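Local coordinates for protein ALKF (Bacillus cereus, PDB 3ZBO) that is of unknown function but is related to the HEAT-like repeat DNA glycosylases AlkC and AlkD and has affinity for branched DNA structures such as Holliday junctions, at residues E128-C139 and P170-F180; C139-D147 and G233-C241. One frame throughout, in Å; residues are numbered along the deposited sequence.

Both contacts are built on helix 128-144 of a mainly helical, HEAT-like repeat chain, and C139 belongs to each. Contact 1 uses most of the length of that helix, laying it nearly parallel to helix 171-187; its middle is buried and apolar, with polar grips gathered at the N-terminal end. Contact 2, about 16 Å away between centres, lies at the surface, where the C-terminal end of the same helix and the turn after it receive the extended C-terminal tail. There a lysine is held by carbonyl oxygens and an aspartate carboxylate, and one aromatic pair replaces the packed core. They touch where N179 and F180 of contact 1 pack on W140 and L142 of contact 2.

Contact 1. Residues E128-C139 and P170-F180; sequences ELKMSAGWSCYC and PERTKSAMNNF
E128 reaches across to helix 171-180 with its carboxylate: OE2 accepts the backbone N-H of R172 at 2.8 Å, a nearly straight bond (172°) made on the anti lone pair. CG lies anti to the backbone N (chi1 177°) and the chain runs out extended, bringing the acid to the first turn of the other helix, where N-H groups lack an acceptor one turn earlier in their own helix, and R172 N finds one in E128; P170, the N-cap residue, packs its CB on E128 CG. In return, T173 OG1 donates to E128 O at 3.0 Å, on a lone pair in the carbonyl plane; E128 O also accepts the helical N-H of S132, thus taking two donors. A water joins S136 OG to N179 ND2, while S132 OG is bonded to D102 of helix 98-110.

Between these polar sites W135 is the main knob, set among T173, A176, M177 and F180. M177 CG stands 3.5 Å over its five-membered ring, almost on the normal, with SD farther off in a Met-aromatic contact. The six-membered ring turns its edge to the face of F180 (planes at 72°). Small A176 lets the axes approach to 7.8 Å, its CB lying 3.5 Å from W135 CB. Near-parallel packing thus joins two helices of the HEAT-like array through an apolar core, with the acid and hydroxyl fixing their register at one end.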
loop_
_atom_site.group_PDB
_atom_site.type_symbol
_atom_site.label_atom_id
_atom_site.label_comp_id
_atom_site.label_asym_id
_atom_site.label_seq_id
_atom_site.Cartn_x
_atom_site.Cartn_y
_atom_site.Cartn_z
ATOM N N GLU A 128 10.894 -8.293 4.372
ATOM C CA GLU A 128 10.371 -7.969 3.003
ATOM C C GLU A 128 9.044 -7.213 3.095
ATOM O O GLU A 128 8.913 -6.094 2.484
ATOM C CB GLU A 128 10.205 -9.290 2.185
ATOM C CG GLU A 128 9.596 -8.995 0.805
ATOM C CD GLU A 128 9.742 -10.151 -0.110
ATOM O OE1 GLU A 128 10.120 -11.281 0.420
ATOM O OE2 GLU A 128 9.443 -10.117 -1.282
ATOM N N LEU A 129 8.031 -7.811 3.711
ATOM C CA LEU A 129 6.728 -7.189 3.559
ATOM C C LEU A 129 6.546 -6.029 4.516
ATOM O O LEU A 129 5.774 -5.051 4.179
ATOM C CB LEU A 129 5.651 -8.220 3.859
ATOM C CG LEU A 129 5.536 -9.343 2.820
ATOM C CD1 LEU A 129 4.596 -10.432 3.235
ATOM C CD2 LEU A 129 5.014 -8.730 1.499
ATOM N N LYS A 130 7.236 -6.015 5.664
ATOM C CA LYS A 130 7.176 -4.796 6.474
ATOM C C LYS A 130 7.844 -3.584 5.774
ATOM O O LYS A 130 7.278 -2.461 5.766
ATOM C CB LYS A 130 7.923 -4.946 7.833
ATOM C CG LYS A 130 7.175 -5.724 8.771
ATOM C CD LYS A 130 7.946 -5.580 10.177
ATOM C CE LYS A 130 7.503 -6.727 11.064
ATOM N NZ LYS A 130 8.256 -6.362 12.337
ATOM N N MET A 131 8.970 -3.864 5.103
ATOM C CA MET A 131 9.597 -2.775 4.361
ATOM C C MET A 131 8.694 -2.362 3.210
ATOM O O MET A 131 8.622 -1.181 2.927
ATOM C CB MET A 131 10.969 -3.197 3.765
ATOM C CG MET A 131 11.906 -3.450 4.990
ATOM S SD MET A 131 13.627 -3.718 4.422
ATOM C CE MET A 131 13.532 -5.254 3.490
ATOM N N SER A 132 8.095 -3.340 2.523
ATOM C CA SER A 132 7.156 -2.974 1.413
ATOM C C SER A 132 6.041 -2.064 1.944
ATOM O O SER A 132 5.676 -1.076 1.278
ATOM C CB SER A 132 6.542 -4.259 0.835
ATOM O OG SER A 132 5.832 -3.896 -0.345
ATOM N N ALA A 133 5.500 -2.366 3.121
ATOM C CA ALA A 133 4.437 -1.523 3.693
ATOM C C ALA A 133 4.983 -0.139 4.035
ATOM O O ALA A 133 4.259 0.851 3.804
ATOM C CB ALA A 133 3.849 -2.166 4.971
ATOM N N GLY A 134 6.242 -0.048 4.534
ATOM C CA GLY A 134 6.717 1.254 4.928
ATOM C C GLY A 134 6.942 2.132 3.674
ATOM O O GLY A 134 6.530 3.304 3.712
ATOM N N TRP A 135 7.551 1.600 2.599
ATOM C CA TRP A 135 7.721 2.389 1.305
ATOM C C TRP A 135 6.367 2.700 0.758
ATOM O O TRP A 135 6.156 3.844 0.293
ATOM C CB TRP A 135 8.549 1.578 0.329
ATOM C CG TRP A 135 10.013 1.484 0.764
ATOM C CD1 TRP A 135 10.694 0.411 1.252
ATOM C CD2 TRP A 135 10.995 2.553 0.629
ATOM N NE1 TRP A 135 12.016 0.753 1.504
ATOM C CE2 TRP A 135 12.219 2.051 1.103
ATOM C CE3 TRP A 135 10.932 3.882 0.135
ATOM C CZ2 TRP A 135 13.411 2.808 1.118
ATOM C CZ3 TRP A 135 12.076 4.649 0.137
ATOM C CH2 TRP A 135 13.330 4.141 0.622
ATOM N N SER A 136 5.425 1.722 0.800
ATOM C CA SER A 136 4.082 1.985 0.258
ATOM C C SER A 136 3.399 3.148 1.032
ATOM O O SER A 136 2.790 3.991 0.395
ATOM C CB SER A 136 3.194 0.746 0.334
ATOM O OG SER A 136 3.742 -0.324 -0.517
ATOM N N CYS A 137 3.525 3.118 2.348
ATOM C CA CYS A 137 2.878 4.187 3.138
ATOM C C CYS A 137 3.418 5.511 2.700
ATOM O O CYS A 137 2.573 6.443 2.575
ATOM C CB CYS A 137 3.242 3.885 4.571
ATOM S SG CYS A 137 2.484 5.124 5.708
ATOM N N TYR A 138 4.718 5.642 2.452
ATOM C CA TYR A 138 5.203 6.940 1.963
ATOM C C TYR A 138 4.539 7.332 0.647
ATOM O O TYR A 138 4.265 8.518 0.405
ATOM C CB TYR A 138 6.720 7.057 1.823
ATOM C CG TYR A 138 7.354 7.491 3.113
ATOM C CD1 TYR A 138 7.721 6.555 4.092
ATOM C CD2 TYR A 138 7.498 8.864 3.375
ATOM C CE1 TYR A 138 8.278 7.019 5.291
ATOM C CE2 TYR A 138 8.112 9.292 4.594
ATOM C CZ TYR A 138 8.450 8.378 5.490
ATOM O OH TYR A 138 9.016 8.856 6.657
ATOM N N CYS A 139 4.373 6.382 -0.264
ATOM C CA CYS A 139 3.695 6.742 -1.536
ATOM C C CYS A 139 2.300 7.272 -1.244
ATOM O O CYS A 139 1.902 8.269 -1.885
ATOM C CB CYS A 139 3.559 5.527 -2.437
ATOM S SG CYS A 139 5.105 4.808 -2.941
ATOM N N PRO A 170 14.606 -7.302 -1.237
ATOM C CA PRO A 170 13.612 -8.351 -1.442
ATOM C C PRO A 170 12.579 -7.968 -2.461
ATOM O O PRO A 170 12.348 -6.766 -2.640
ATOM C CB PRO A 170 12.980 -8.496 -0.031
ATOM C CG PRO A 170 13.985 -7.913 0.950
ATOM C CD PRO A 170 14.647 -6.801 0.148
ATOM N N GLU A 171 12.020 -8.937 -3.127
ATOM C CA GLU A 171 11.174 -8.690 -4.306
ATOM C C GLU A 171 10.051 -7.702 -4.039
ATOM O O GLU A 171 9.844 -6.764 -4.809
ATOM C CB GLU A 171 10.595 -9.921 -4.971
ATOM C CG GLU A 171 11.688 -11.010 -5.218
ATOM C CD GLU A 171 12.828 -10.545 -6.119
ATOM O OE1 GLU A 171 12.606 -9.723 -7.049
ATOM O OE2 GLU A 171 13.997 -11.072 -5.959
ATOM N N ARG A 172 9.252 -7.940 -2.998
ATOM C CA ARG A 172 8.142 -7.016 -2.813
ATOM C C ARG A 172 8.602 -5.670 -2.379
ATOM O O ARG A 172 7.935 -4.635 -2.692
ATOM C CB ARG A 172 7.124 -7.543 -1.780
ATOM C CG ARG A 172 6.406 -8.790 -2.239
ATOM C CD ARG A 172 5.894 -8.902 -3.681
ATOM N NE ARG A 172 5.234 -7.630 -4.061
ATOM C CZ ARG A 172 4.651 -7.508 -5.238
ATOM N NH1 ARG A 172 4.543 -8.602 -6.085
ATOM N NH2 ARG A 172 4.220 -6.299 -5.589
ATOM N N THR A 173 9.735 -5.561 -1.711
ATOM C CA THR A 173 10.286 -4.286 -1.310
ATOM C C THR A 173 10.589 -3.494 -2.605
ATOM O O THR A 173 10.402 -2.253 -2.657
ATOM C CB THR A 173 11.525 -4.470 -0.403
ATOM O OG1 THR A 173 11.212 -5.434 0.597
ATOM C CG2 THR A 173 11.833 -3.146 0.268
ATOM N N LYS A 174 11.171 -4.162 -3.620
ATOM C CA LYS A 174 11.569 -3.504 -4.854
ATOM C C LYS A 174 10.310 -2.835 -5.469
ATOM O O LYS A 174 10.398 -1.719 -5.991
ATOM C CB LYS A 174 11.980 -4.553 -5.920
ATOM C CG LYS A 174 13.274 -5.228 -5.642
ATOM C CD LYS A 174 13.529 -6.184 -6.844
ATOM C CE LYS A 174 14.795 -6.966 -6.635
ATOM N NZ LYS A 174 14.874 -8.006 -7.763
ATOM N N SER A 175 9.153 -3.528 -5.489
ATOM C CA SER A 175 7.929 -2.947 -6.070
ATOM C C SER A 175 7.574 -1.686 -5.328
ATOM O O SER A 175 7.251 -0.659 -5.992
ATOM C CB SER A 175 6.814 -3.991 -5.938
ATOM O OG SER A 175 5.539 -3.334 -6.217
ATOM N N ALA A 176 7.622 -1.692 -4.008
ATOM C CA ALA A 176 7.237 -0.499 -3.286
ATOM C C ALA A 176 8.256 0.616 -3.402
ATOM O O ALA A 176 7.854 1.821 -3.481
ATOM C CB ALA A 176 7.045 -0.856 -1.740
ATOM N N MET A 177 9.539 0.285 -3.433
ATOM C CA MET A 177 10.568 1.372 -3.619
ATOM C C MET A 177 10.377 1.970 -5.043
ATOM O O MET A 177 10.621 3.169 -5.223
ATOM C CB MET A 177 11.951 0.691 -3.524
ATOM C CG MET A 177 12.311 0.411 -2.115
ATOM S SD MET A 177 13.969 -0.443 -2.294
ATOM C CE MET A 177 14.717 -0.025 -0.714
ATOM N N ASN A 178 10.033 1.114 -6.042
ATOM C CA ASN A 178 9.794 1.677 -7.377
ATOM C C ASN A 178 8.606 2.653 -7.399
ATOM O O ASN A 178 8.703 3.713 -8.080
ATOM C CB ASN A 178 9.594 0.502 -8.383
ATOM C CG ASN A 178 9.619 0.965 -9.833
ATOM O OD1 ASN A 178 8.532 1.067 -10.468
ATOM N ND2 ASN A 178 10.793 1.166 -10.310
ATOM N N ASN A 179 7.562 2.245 -6.673
ATOM C CA ASN A 179 6.378 3.111 -6.521
ATOM C C ASN A 179 6.875 4.428 -5.852
ATOM O O ASN A 179 6.434 5.541 -6.295
ATOM C CB ASN A 179 5.296 2.315 -5.720
ATOM C CG ASN A 179 3.987 3.037 -5.624
ATOM O OD1 ASN A 179 3.757 3.978 -6.381
ATOM N ND2 ASN A 179 3.067 2.517 -4.784
ATOM N N PHE A 180 7.742 4.342 -4.866
ATOM C CA PHE A 180 8.204 5.572 -4.224
ATOM C C PHE A 180 8.923 6.473 -5.271
ATOM O O PHE A 180 8.711 7.692 -5.239
ATOM C CB PHE A 180 9.087 5.155 -3.007
ATOM C CG PHE A 180 9.684 6.338 -2.262
ATOM C CD1 PHE A 180 8.944 6.949 -1.252
ATOM C CD2 PHE A 180 10.947 6.755 -2.583
ATOM C CE1 PHE A 180 9.494 8.020 -0.521
ATOM C CE2 PHE A 180 11.518 7.828 -1.867
ATOM C CZ PHE A 180 10.783 8.488 -0.816
HETATM O O HOH W 1 3.771 0.137 -3.357
#

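Contact 2. Residues C139-D147 and G233-C241; sequences CWLLGNRKD and GFKRKYVRC
K235 spans from the C-terminal tail to helix 128-144 of this HEAT-like repeat fold, where its ammonium group is bonded to L142 O near the end of the helix and to R145 O and D147 in the turn that follows. Three hydrogen bonds hold NZ within the contact: to L142 O at 2.9 Å, to R145 O at 2.8 Å, nearly along the C=O axis, and to D147 OD1 at 2.7 Å, which is also a salt bridge. The aliphatic chain runs out extended and bends only at its last torsion (chi4 -82°), turning the amine in among these oxygens. S187 O at the end of helix 171-187 is a fourth acceptor, so the three N-H hydrogens must be shared among four oxygens, and one lysine ties together the tail and the ends of two helices. A lysine suits the place: D147 supplies a full opposite charge, and the carbonyls near the helix ends would probably add to the favourable field.

The aromatic contact is T-shaped. Y238 turns its edge to the face of W140, and Y238 CD2 lies 3.5 Å from W140 CZ3, with the planes at 61°. W140 is itself held by a bond from NE1 to D102 O, which fixes the indole that receives the tyrosine.

Packing along the backbone is close at G143, which has no side chain to keep the tail off; its CA makes a CA-H...O contact with R236 O. Finally, a water bridges the two backbones, donating to W140 O at 2.8 Å and accepting from Y238 N at 2.9 Å.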
loop_
_atom_site.group_PDB
_atom_site.type_symbol
_atom_site.label_atom_id
_atom_site.label_comp_id
_atom_site.label_asym_id
_atom_site.label_seq_id
_atom_site.Cartn_x
_atom_site.Cartn_y
_atom_site.Cartn_z
ATOM N N CYS A 139 4.373 6.382 -0.264
ATOM C CA CYS A 139 3.695 6.742 -1.536
ATOM C C CYS A 139 2.300 7.272 -1.244
ATOM O O CYS A 139 1.902 8.269 -1.885
ATOM C CB CYS A 139 3.559 5.527 -2.437
ATOM S SG CYS A 139 5.105 4.808 -2.941
ATOM N N TRP A 140 1.531 6.673 -0.303
ATOM C CA TRP A 140 0.182 7.132 -0.040
ATOM C C TRP A 140 0.230 8.462 0.663
ATOM O O TRP A 140 -0.646 9.320 0.373
ATOM C CB TRP A 140 -0.600 6.106 0.834
ATOM C CG TRP A 140 -0.456 4.694 0.274
ATOM C CD1 TRP A 140 -0.331 3.577 1.085
ATOM C CD2 TRP A 140 -0.368 4.209 -1.091
ATOM N NE1 TRP A 140 -0.201 2.424 0.318
ATOM C CE2 TRP A 140 -0.136 2.782 -1.000
ATOM C CE3 TRP A 140 -0.327 4.832 -2.396
ATOM C CZ2 TRP A 140 -0.046 1.966 -2.126
ATOM C CZ3 TRP A 140 -0.205 4.051 -3.482
ATOM C CH2 TRP A 140 -0.029 2.601 -3.374
ATOM N N LEU A 141 1.205 8.667 1.550
ATOM C CA LEU A 141 1.301 9.995 2.244
ATOM C C LEU A 141 1.631 11.094 1.238
ATOM O O LEU A 141 1.044 12.211 1.308
ATOM C CB LEU A 141 2.450 9.944 3.246
ATOM C CG LEU A 141 2.194 9.122 4.481
ATOM C CD1 LEU A 141 3.490 9.086 5.202
ATOM C CD2 LEU A 141 1.097 9.732 5.338
ATOM N N LEU A 142 2.501 10.826 0.279
ATOM C CA LEU A 142 2.884 11.916 -0.705
ATOM C C LEU A 142 1.659 12.277 -1.536
ATOM O O LEU A 142 1.612 13.404 -2.060
ATOM C CB LEU A 142 3.971 11.369 -1.570
ATOM C CG LEU A 142 5.290 11.315 -0.872
ATOM C CD1 LEU A 142 6.308 10.433 -1.635
ATOM C CD2 LEU A 142 5.904 12.733 -0.534
ATOM N N GLY A 143 0.610 11.402 -1.597
ATOM C CA GLY A 143 -0.658 11.820 -2.261
ATOM C C GLY A 143 -1.742 12.410 -1.381
ATOM O O GLY A 143 -2.738 12.998 -1.908
ATOM N N ASN A 144 -1.634 12.263 -0.065
ATOM C CA ASN A 144 -2.666 12.814 0.807
ATOM C C ASN A 144 -2.107 13.819 1.816
ATOM O O ASN A 144 -2.779 14.154 2.786
ATOM C CB ASN A 144 -3.452 11.704 1.496
ATOM C CG ASN A 144 -4.772 12.203 2.065
ATOM O OD1 ASN A 144 -5.403 13.104 1.504
ATOM N ND2 ASN A 144 -5.187 11.619 3.157
ATOM N N ARG A 145 -0.910 14.355 1.518
ATOM C CA ARG A 145 -0.342 15.331 2.458
ATOM C C ARG A 145 0.266 16.432 1.637
ATOM O O ARG A 145 0.796 16.266 0.537
ATOM C CB ARG A 145 0.774 14.730 3.348
ATOM C CG ARG A 145 0.382 13.566 4.280
ATOM C CD ARG A 145 -0.500 13.883 5.412
ATOM N NE ARG A 145 -0.915 12.576 5.962
ATOM C CZ ARG A 145 -1.319 12.369 7.184
ATOM N NH1 ARG A 145 -1.409 13.402 8.051
ATOM N NH2 ARG A 145 -1.593 11.136 7.550
ATOM N N LYS A 146 0.247 17.633 2.226
ATOM C CA LYS A 146 0.981 18.713 1.601
ATOM C C LYS A 146 2.514 18.488 1.710
ATOM O O LYS A 146 3.031 17.754 2.571
ATOM C CB LYS A 146 0.596 20.092 2.230
ATOM C CG LYS A 146 -0.902 20.230 2.586
ATOM C CD LYS A 146 -1.268 21.628 3.203
ATOM C CE LYS A 146 -2.658 22.112 2.832
ATOM N NZ LYS A 146 -2.813 22.301 1.364
ATOM N N ASP A 147 3.250 19.097 0.789
ATOM C CA ASP A 147 4.643 18.893 0.749
ATOM C C ASP A 147 5.378 19.233 2.043
ATOM O O ASP A 147 6.416 18.647 2.373
ATOM C CB ASP A 147 5.279 19.630 -0.448
ATOM C CG ASP A 147 4.944 18.987 -1.781
ATOM O OD1 ASP A 147 4.515 17.797 -1.787
ATOM O OD2 ASP A 147 5.213 19.665 -2.786
ATOM N N GLY A 233 3.096 17.406 -10.038
ATOM C CA GLY A 233 2.522 18.072 -8.889
ATOM C C GLY A 233 1.211 17.460 -8.379
ATOM O O GLY A 233 0.685 17.884 -7.326
ATOM N N PHE A 234 0.572 16.558 -9.130
ATOM C CA PHE A 234 -0.683 16.023 -8.822
ATOM C C PHE A 234 -0.563 15.167 -7.575
ATOM O O PHE A 234 0.360 14.318 -7.509
ATOM C CB PHE A 234 -1.094 15.056 -9.988
ATOM C CG PHE A 234 -2.501 14.571 -9.938
ATOM C CD1 PHE A 234 -3.538 15.378 -10.297
ATOM C CD2 PHE A 234 -2.795 13.248 -9.559
ATOM C CE1 PHE A 234 -4.882 14.917 -10.296
ATOM C CE2 PHE A 234 -4.101 12.761 -9.522
ATOM C CZ PHE A 234 -5.180 13.629 -9.891
ATOM N N LYS A 235 -1.504 15.365 -6.690
ATOM C CA LYS A 235 -1.548 14.430 -5.525
ATOM C C LYS A 235 -2.905 13.735 -5.451
ATOM O O LYS A 235 -3.901 14.407 -5.494
ATOM C CB LYS A 235 -1.314 15.211 -4.248
ATOM C CG LYS A 235 0.045 15.757 -4.049
ATOM C CD LYS A 235 0.032 16.669 -2.865
ATOM C CE LYS A 235 1.393 17.156 -2.626
ATOM N NZ LYS A 235 2.304 16.173 -1.825
ATOM N N ARG A 236 -2.810 12.409 -5.469
ATOM C CA ARG A 236 -3.946 11.482 -5.495
ATOM C C ARG A 236 -4.103 10.807 -4.108
ATOM O O ARG A 236 -3.279 10.028 -3.775
ATOM C CB ARG A 236 -3.734 10.415 -6.606
ATOM C CG ARG A 236 -2.366 9.696 -6.620
ATOM C CD ARG A 236 -1.542 10.115 -7.830
ATOM N NE ARG A 236 -1.902 9.372 -9.020
ATOM C CZ ARG A 236 -1.093 9.244 -10.054
ATOM N NH1 ARG A 236 0.113 9.807 -10.004
ATOM N NH2 ARG A 236 -1.474 8.545 -11.118
ATOM N N LYS A 237 -5.163 11.088 -3.359
ATOM C CA LYS A 237 -5.504 10.212 -2.196
ATOM C C LYS A 237 -5.803 8.822 -2.695
ATOM O O LYS A 237 -6.621 8.645 -3.610
ATOM C CB LYS A 237 -6.699 10.708 -1.410
ATOM C CG LYS A 237 -6.842 10.011 -0.128
ATOM C CD LYS A 237 -7.963 10.659 0.732
ATOM C CE LYS A 237 -8.377 9.680 1.775
ATOM N NZ LYS A 237 -8.713 10.325 3.100
ATOM N N TYR A 238 -5.143 7.807 -2.103
ATOM C CA TYR A 238 -5.409 6.414 -2.547
ATOM C C TYR A 238 -6.912 6.105 -2.495
ATOM O O TYR A 238 -7.543 6.306 -1.481
ATOM C CB TYR A 238 -4.556 5.456 -1.644
ATOM C CG TYR A 238 -4.602 4.047 -2.073
ATOM C CD1 TYR A 238 -5.707 3.239 -1.685
ATOM C CD2 TYR A 238 -3.596 3.496 -2.812
ATOM C CE1 TYR A 238 -5.810 1.873 -2.053
ATOM C CE2 TYR A 238 -3.681 2.121 -3.225
ATOM C CZ TYR A 238 -4.813 1.357 -2.813
ATOM O OH TYR A 238 -4.877 0.039 -3.179
ATOM N N VAL A 239 -7.444 5.518 -3.589
ATOM C CA VAL A 239 -8.872 5.184 -3.621
ATOM C C VAL A 239 -9.108 3.772 -3.176
ATOM O O VAL A 239 -8.610 2.822 -3.784
ATOM C CB VAL A 239 -9.453 5.404 -5.069
ATOM C CG1 VAL A 239 -10.922 5.199 -5.045
ATOM C CG2 VAL A 239 -9.167 6.865 -5.556
ATOM N N ARG A 240 -9.870 3.637 -2.109
ATOM C CA ARG A 240 -9.927 2.300 -1.453
ATOM C C ARG A 240 -11.048 1.440 -1.955
ATOM O O ARG A 240 -11.015 0.206 -1.791
ATOM C CB ARG A 240 -10.047 2.516 0.030
ATOM C CG ARG A 240 -8.828 3.302 0.601
ATOM C CD ARG A 240 -8.864 3.382 2.119
ATOM N NE ARG A 240 -8.364 2.097 2.739
ATOM C CZ ARG A 240 -7.948 2.048 3.985
ATOM N NH1 ARG A 240 -8.044 3.114 4.794
ATOM N NH2 ARG A 240 -7.484 0.907 4.413
ATOM N N CYS A 241 -12.121 2.082 -2.427
ATOM C CA CYS A 241 -13.310 1.258 -2.680
ATOM C C CYS A 241 -13.964 1.801 -3.927
ATOM O O CYS A 241 -13.318 1.612 -5.026
ATOM C CB CYS A 241 -14.052 0.736 -1.291
ATOM S SG CYS A 241 -15.204 1.533 -0.273
ATOM O OXT CYS A 241 -15.051 2.439 -3.897
HETATM O O HOH W 2 -3.299 8.561 -0.059
#